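Local coordinates for 2-oxoglutarate-dependent dioxygenase tropC (Talaromyces stipitatus, PDB 6XJJ), which is an iron- and 2-oxoglutarate-dependent dioxygenase of fungal tropolone biosynthesis, where it carries out the oxidative ring expansion that forms the seven-membered tropolone ring, at residues A[44-49]-A[62-66]; A[90-94]-A[177-181]. One frame throughout, in Å; residues are numbered along the deposited sequence.

Contact 1 of 2, residues A[44-49]-A[62-66]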
ATOM      1  N   VAL A  44       5.486  14.841   4.601  1.00 72.97           N
ATOM      2  CA  VAL A  44       4.537  15.453   5.524  1.00 78.46           C
ATOM      3  C   VAL A  44       4.662  14.770   6.876  1.00 72.66           C
ATOM      4  O   VAL A  44       4.582  13.540   6.973  1.00 73.47           O
ATOM      5  CB  VAL A  44       3.091  15.356   5.014  1.00 81.30           C
ATOM      6  CG1 VAL A  44       2.146  16.040   5.992  1.00 73.89           C
ATOM      7  CG2 VAL A  44       2.979  15.970   3.644  1.00 78.80           C
ATOM      8  N   ASP A  45       4.839  15.574   7.915  1.00 79.61           N
ATOM      9  CA  ASP A  45       4.932  15.096   9.284  1.00 72.12           C
ATOM     10  C   ASP A  45       3.561  15.243   9.938  1.00 83.40           C
ATOM     11  O   ASP A  45       3.044  16.360  10.061  1.00 87.35           O
ATOM     12  CB  ASP A  45       6.000  15.887  10.040  1.00 76.67           C
ATOM     13  CG  ASP A  45       6.171  15.427  11.480  1.00 83.24           C
ATOM     14  OD1 ASP A  45       5.414  14.533  11.915  1.00 80.96           O
ATOM     15  OD2 ASP A  45       7.068  15.956  12.177  1.00 87.90           O
ATOM     16  N   ILE A  46       2.966  14.120  10.345  1.00 70.94           N
ATOM     17  CA  ILE A  46       1.646  14.137  10.965  1.00 82.42           C
ATOM     18  C   ILE A  46       1.711  14.171  12.494  1.00 79.77           C
ATOM     19  O   ILE A  46       0.669  14.052  13.144  1.00 79.04           O
ATOM     20  CB  ILE A  46       0.799  12.943  10.491  1.00 79.14           C
ATOM     21  CG1 ILE A  46       1.414  11.615  10.948  1.00 68.84           C
ATOM     22  CG2 ILE A  46       0.683  12.963   8.966  1.00 72.20           C
ATOM     23  CD1 ILE A  46       0.487  10.412  10.787  1.00 64.81           C
ATOM     24  N   SER A  47       2.902  14.327  13.080  1.00 75.33           N
ATOM     25  CA  SER A  47       3.043  14.356  14.535  1.00 67.66           C
ATOM     26  C   SER A  47       1.948  15.176  15.196  1.00 64.97           C
ATOM     27  O   SER A  47       1.329  14.736  16.169  1.00 73.40           O
ATOM     28  CB  SER A  47       4.414  14.921  14.908  1.00 60.70           C
ATOM     29  OG  SER A  47       5.455  14.062  14.479  1.00 86.04           O
ATOM     30  N   ALA A  48       1.679  16.371  14.663  1.00 61.87           N
ATOM     31  CA  ALA A  48       0.742  17.271  15.320  1.00 67.24           C
ATOM     32  C   ALA A  48      -0.665  16.686  15.337  1.00 79.48           C
ATOM     33  O   ALA A  48      -1.378  16.798  16.341  1.00 66.34           O
ATOM     34  CB  ALA A  48       0.758  18.634  14.634  1.00 67.43           C
ATOM     35  N   TRP A  49      -1.079  16.045  14.245  1.00 74.00           N
ATOM     36  CA  TRP A  49      -2.452  15.561  14.170  1.00 75.68           C
ATOM     37  C   TRP A  49      -2.674  14.409  15.147  1.00 76.67           C
ATOM     38  O   TRP A  49      -3.765  14.277  15.717  1.00 72.93           O
ATOM     39  CB  TRP A  49      -2.768  15.136  12.733  1.00 69.64           C
ATOM     40  CG  TRP A  49      -4.235  15.156  12.380  1.00 66.87           C
ATOM     41  CD1 TRP A  49      -4.938  16.223  11.862  1.00 69.59           C
ATOM     42  CD2 TRP A  49      -5.176  14.085  12.504  1.00 51.78           C
ATOM     43  NE1 TRP A  49      -6.259  15.875  11.660  1.00 53.08           N
ATOM     44  CE2 TRP A  49      -6.429  14.571  12.048  1.00 57.85           C
ATOM     45  CE3 TRP A  49      -5.088  12.769  12.953  1.00 55.27           C
ATOM     46  CZ2 TRP A  49      -7.575  13.782  12.033  1.00 69.21           C
ATOM     47  CZ3 TRP A  49      -6.237  11.981  12.941  1.00 71.01           C
ATOM     48  CH2 TRP A  49      -7.460  12.492  12.486  1.00 90.44           C
ATOM     49  N   VAL A  62      -0.969  20.218   9.122  1.00 68.49           N
ATOM     50  CA  VAL A  62      -0.881  18.849   8.621  1.00 81.72           C
ATOM     51  C   VAL A  62      -1.929  18.612   7.538  1.00 76.25           C
ATOM     52  O   VAL A  62      -1.634  18.034   6.486  1.00 70.15           O
ATOM     53  CB  VAL A  62      -1.017  17.847   9.786  1.00 73.15           C
ATOM     54  CG1 VAL A  62      -1.100  16.420   9.275  1.00 73.30           C
ATOM     55  CG2 VAL A  62       0.174  17.971  10.722  1.00 72.43           C
ATOM     56  N   VAL A  63      -3.162  19.070   7.766  1.00 73.72           N
ATOM     57  CA  VAL A  63      -4.218  18.922   6.766  1.00 71.80           C
ATOM     58  C   VAL A  63      -3.835  19.636   5.474  1.00 71.57           C
ATOM     59  O   VAL A  63      -4.064  19.123   4.371  1.00 77.62           O
ATOM     60  CB  VAL A  63      -5.551  19.447   7.331  1.00 74.03           C
ATOM     61  CG1 VAL A  63      -6.648  19.420   6.275  1.00 73.62           C
ATOM     62  CG2 VAL A  63      -5.956  18.625   8.518  1.00 61.19           C
ATOM     63  N   GLU A  64      -3.259  20.837   5.585  1.00 76.10           N
ATOM     64  CA  GLU A  64      -2.825  21.575   4.399  1.00 79.74           C
ATOM     65  C   GLU A  64      -1.789  20.796   3.595  1.00 76.81           C
ATOM     66  O   GLU A  64      -1.940  20.615   2.382  1.00 74.31           O
ATOM     67  CB  GLU A  64      -2.260  22.936   4.801  1.00 67.55           C
ATOM     68  CG  GLU A  64      -3.285  23.956   5.272  1.00 71.06           C
ATOM     69  CD  GLU A  64      -4.314  24.288   4.211  1.00 97.23           C
ATOM     70  OE1 GLU A  64      -3.976  24.257   3.007  1.00110.06           O
ATOM     71  OE2 GLU A  64      -5.451  24.635   4.573  1.00 94.73           O
ATOM     72  N   GLU A  65      -0.718  20.345   4.249  1.00 69.47           N
ATOM     73  CA  GLU A  65       0.347  19.649   3.532  1.00 69.38           C
ATOM     74  C   GLU A  65      -0.160  18.366   2.877  1.00 75.04           C
ATOM     75  O   GLU A  65       0.261  18.026   1.765  1.00 69.78           O
ATOM     76  CB  GLU A  65       1.508  19.370   4.489  1.00 71.27           C
ATOM     77  CG  GLU A  65       2.259  20.632   4.898  1.00 78.50           C
ATOM     78  CD  GLU A  65       3.302  20.374   5.965  1.00 81.93           C
ATOM     79  OE1 GLU A  65       3.365  19.240   6.486  1.00 88.17           O
ATOM     80  OE2 GLU A  65       4.053  21.310   6.305  1.00 97.53           O
ATOM     81  N   VAL A  66      -1.077  17.652   3.534  1.00 71.37           N
ATOM     82  CA  VAL A  66      -1.582  16.394   2.982  1.00 80.42           C
ATOM     83  C   VAL A  66      -2.492  16.654   1.787  1.00 76.49           C
ATOM     84  O   VAL A  66      -2.218  16.199   0.670  1.00 73.31           O
ATOM     85  CB  VAL A  66      -2.306  15.582   4.069  1.00 81.39           C
ATOM     86  CG1 VAL A  66      -2.947  14.335   3.472  1.00 67.19           C
ATOM     87  CG2 VAL A  66      -1.333  15.200   5.172  1.00 75.20           C
TER

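Contact 2 of 2, residues A[90-94]-A[177-181]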
ATOM      1  N   LYS A  90      11.045  -5.713  11.965  1.00 85.03           N
ATOM      2  CA  LYS A  90      10.529  -7.056  12.163  1.00 85.32           C
ATOM      3  C   LYS A  90       9.791  -7.545  10.921  1.00 76.03           C
ATOM      4  O   LYS A  90       9.901  -8.725  10.570  1.00 81.03           O
ATOM      5  CB  LYS A  90       9.631  -7.078  13.405  1.00 81.04           C
ATOM      6  CG  LYS A  90       9.429  -8.451  14.013  1.00 86.15           C
ATOM      7  CD  LYS A  90       8.441  -8.445  15.178  1.00103.45           C
ATOM      8  CE  LYS A  90       8.919  -7.581  16.344  1.00102.41           C
ATOM      9  NZ  LYS A  90       8.003  -7.694  17.522  1.00110.55           N
ATOM     10  N   ILE A  91       9.082  -6.657  10.215  1.00 75.98           N
ATOM     11  CA  ILE A  91       8.296  -7.096   9.060  1.00 73.61           C
ATOM     12  C   ILE A  91       9.191  -7.411   7.862  1.00 74.52           C
ATOM     13  O   ILE A  91       8.854  -8.282   7.051  1.00 74.64           O
ATOM     14  CB  ILE A  91       7.224  -6.053   8.685  1.00 65.84           C
ATOM     15  CG1 ILE A  91       6.177  -6.659   7.749  1.00 66.20           C
ATOM     16  CG2 ILE A  91       7.835  -4.841   7.999  1.00 71.15           C
ATOM     17  CD1 ILE A  91       5.281  -7.705   8.405  1.00 75.78           C
ATOM     18  N   PHE A  92      10.321  -6.710   7.702  1.00 69.89           N
ATOM     19  CA  PHE A  92      11.280  -7.132   6.685  1.00 77.55           C
ATOM     20  C   PHE A  92      11.968  -8.432   7.065  1.00 67.77           C
ATOM     21  O   PHE A  92      12.367  -9.196   6.181  1.00 75.40           O
ATOM     22  CB  PHE A  92      12.334  -6.062   6.418  1.00 71.03           C
ATOM     23  CG  PHE A  92      11.826  -4.894   5.643  1.00 76.66           C
ATOM     24  CD1 PHE A  92      11.459  -5.048   4.322  1.00 67.93           C
ATOM     25  CD2 PHE A  92      11.792  -3.630   6.200  1.00 80.84           C
ATOM     26  CE1 PHE A  92      11.006  -3.980   3.584  1.00 84.31           C
ATOM     27  CE2 PHE A  92      11.346  -2.550   5.462  1.00 73.20           C
ATOM     28  CZ  PHE A  92      10.957  -2.728   4.152  1.00 80.09           C
ATOM     29  N   GLY A  93      12.132  -8.700   8.359  1.00 69.03           N
ATOM     30  CA  GLY A  93      12.560 -10.026   8.764  1.00 75.63           C
ATOM     31  C   GLY A  93      11.611 -11.097   8.267  1.00 71.86           C
ATOM     32  O   GLY A  93      12.031 -12.083   7.658  1.00 80.58           O
ATOM     33  N   CYS A  94      10.310 -10.903   8.504  1.00 71.00           N
ATOM     34  CA  CYS A  94       9.320 -11.868   8.037  1.00 78.53           C
ATOM     35  C   CYS A  94       9.375 -12.027   6.526  1.00 84.18           C
ATOM     36  O   CYS A  94       9.289 -13.146   6.007  1.00 80.22           O
ATOM     37  CB  CYS A  94       7.916 -11.444   8.467  1.00 74.00           C
ATOM     38  SG  CYS A  94       7.673 -11.508  10.221  1.00109.72           S
ATOM     39  N   PRO A 177       3.854 -11.648  13.635  1.00 68.58           N
ATOM     40  CA  PRO A 177       4.340 -10.321  13.209  1.00 81.16           C
ATOM     41  C   PRO A 177       3.534  -9.731  12.063  1.00 79.52           C
ATOM     42  O   PRO A 177       3.196  -8.540  12.093  1.00 77.16           O
ATOM     43  CB  PRO A 177       5.785 -10.600  12.785  1.00 72.52           C
ATOM     44  CG  PRO A 177       6.161 -11.860  13.413  1.00 74.78           C
ATOM     45  CD  PRO A 177       4.928 -12.656  13.642  1.00 73.48           C
ATOM     46  N   VAL A 178       3.252 -10.536  11.032  1.00 61.18           N
ATOM     47  CA  VAL A 178       2.490 -10.067   9.875  1.00 67.22           C
ATOM     48  C   VAL A 178       1.164  -9.458  10.314  1.00 76.64           C
ATOM     49  O   VAL A 178       0.801  -8.348   9.905  1.00 64.95           O
ATOM     50  CB  VAL A 178       2.280 -11.223   8.881  1.00 75.59           C
ATOM     51  CG1 VAL A 178       1.266 -10.856   7.821  1.00 69.64           C
ATOM     52  CG2 VAL A 178       3.603 -11.577   8.218  1.00 70.64           C
ATOM     53  N   MET A 179       0.416 -10.178  11.151  1.00 71.18           N
ATOM     54  CA  MET A 179      -0.879  -9.668  11.592  1.00 69.15           C
ATOM     55  C   MET A 179      -0.734  -8.462  12.517  1.00 72.57           C
ATOM     56  O   MET A 179      -1.585  -7.562  12.489  1.00 69.93           O
ATOM     57  CB  MET A 179      -1.669 -10.773  12.286  1.00 70.44           C
ATOM     58  CG  MET A 179      -2.051 -11.955  11.393  1.00 66.11           C
ATOM     59  SD  MET A 179      -2.981 -11.521   9.904  1.00 75.59           S
ATOM     60  CE  MET A 179      -4.413 -10.707  10.612  1.00 68.46           C
ATOM     61  N   GLU A 180       0.317  -8.421  13.343  1.00 64.64           N
ATOM     62  CA  GLU A 180       0.560  -7.234  14.158  1.00 66.67           C
ATOM     63  C   GLU A 180       0.849  -6.018  13.288  1.00 70.51           C
ATOM     64  O   GLU A 180       0.310  -4.934  13.531  1.00 69.70           O
ATOM     65  CB  GLU A 180       1.713  -7.471  15.135  1.00 77.79           C
ATOM     66  CG  GLU A 180       1.408  -8.425  16.286  1.00 92.02           C
ATOM     67  CD  GLU A 180       2.614  -8.626  17.191  1.00 94.99           C
ATOM     68  OE1 GLU A 180       3.694  -8.077  16.869  1.00 90.76           O
ATOM     69  OE2 GLU A 180       2.493  -9.348  18.205  1.00 96.54           O
ATOM     70  N   TYR A 181       1.693  -6.178  12.263  1.00 77.50           N
ATOM     71  CA  TYR A 181       1.969  -5.072  11.353  1.00 63.78           C
ATOM     72  C   TYR A 181       0.694  -4.616  10.654  1.00 65.15           C
ATOM     73  O   TYR A 181       0.448  -3.411  10.515  1.00 58.02           O
ATOM     74  CB  TYR A 181       3.021  -5.497  10.329  1.00 71.98           C
ATOM     75  CG  TYR A 181       3.477  -4.388   9.415  1.00 71.08           C
ATOM     76  CD1 TYR A 181       4.480  -3.519   9.809  1.00 59.51           C
ATOM     77  CD2 TYR A 181       2.893  -4.196   8.169  1.00 61.48           C
ATOM     78  CE1 TYR A 181       4.910  -2.499   8.982  1.00 69.33           C
ATOM     79  CE2 TYR A 181       3.308  -3.174   7.337  1.00 63.85           C
ATOM     80  CZ  TYR A 181       4.318  -2.326   7.753  1.00 69.25           C
ATOM     81  OH  TYR A 181       4.748  -1.308   6.936  1.00 81.45           O
TER

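Contact 1 of 2, residues A[44-49]-A[62-66]
Val62 projects from its helix into the bend where the strand ending at Asp45 gives way to the short helix starting at Ser47. With CG1 anti to the backbone N (chi1 173°), its two methyls fork: Val62 CG1 lies 3.9 Å from Ile46 CG2 and also reaches Trp49 CB, while Val62 CG2 sits against Asp45 O and Ala48 CB. One turn on, Val66 CG2 meets Val44 CG1 at 3.7 Å, the two side chains crossing nearly at right angles. Branched valines suit this tight part, where Val44, Val62 and Val66 are all buried, filling it close to the backbone.

Toward solvent the packing thins. Glu65, partly exposed and extended beyond CG, runs alongside Val44 in the opposite sense, laying both CB and OE1 along the valine, with Glu65 OE1 3.5 Å from Val44 CG1. The exposed Asp45 turns its carboxylate to its own chain: Asp45 OD1 accepts from Ser47 N (2.8 Å), closing an Asx turn across the bend, and from Ser47 OG as well.

Strand 43-45 and the parallel strand 75-79 flank helix 56-72 in sequence, as a beta-alpha-beta crossover. Val44 and Val66 both rest on Phe76, and Trp49 reaches Thr191 and Ile195 of helix 171-204.

Contact 2 of 2, residues A[90-94]-A[177-181]
Pro177 O accepts the backbone N-H of Tyr181 at 2.8 Å, and this turn of helix puts the Pro177 carbonyl and the Tyr181 side chain beside Ile91, while the proline ring faces Cys94. Across the contact itself the packing is apolar. Ile91 has CG1 anti to the backbone N (chi1 -165°), which carries the branch over one face of the Tyr181 ring: Ile91 CG1 is 4.1 Å from the ring centroid and 18° off its normal, a CH-pi contact. Ile91 CG2 lies over the same ring near CE1, and Ile91 CD1 goes on to Tyr181 CB (3.7 Å) and Val178 CG2 (4.2 Å). A beta-branched chain with one long arm suits this place, since it spans both the ring and the helix backbone.

Cys94, a turn later, turns SG against CB and CG of Pro177, a compact side chain beside a compact ring, and its CB faces Val178 CG2. The outer margin is looser. Lys90 crosses Pro177 with its aliphatic CD and bends at chi3; Lys90 NZ ends 4.4 Å from Glu180 OE1, too far for a salt bridge though the charges are of opposite sign.

The two helix segments cross at -136°, with axes 9.7 Å apart. On the inner side Ile91 and Tyr181 both touch Leu253 of strand 249-253 and Val314 of strand 311-318, so helices 85-99 and 171-204 pack together against the central sheet.

Contacts 1 and 2 lie 26 Å apart between centres, with about 13 Å between their nearest atoms, and do not touch. Helix 171-204 relates them: its 177-181 turn forms half of contact 2, and residues farther along it meet Trp49 of contact 1. Contact 1 includes strand 43-45, at one edge of the large mixed sheet, whereas contact 2 packs on the interior strands 249-253 and 311-318. The iron is held by His243, Asp245 and His302. Contact 1 is remote from the annotated sites, whereas the Tyr181 side chain is about 12 Å from that of Arg311, which is predicted to bind 2-oxoglutarate.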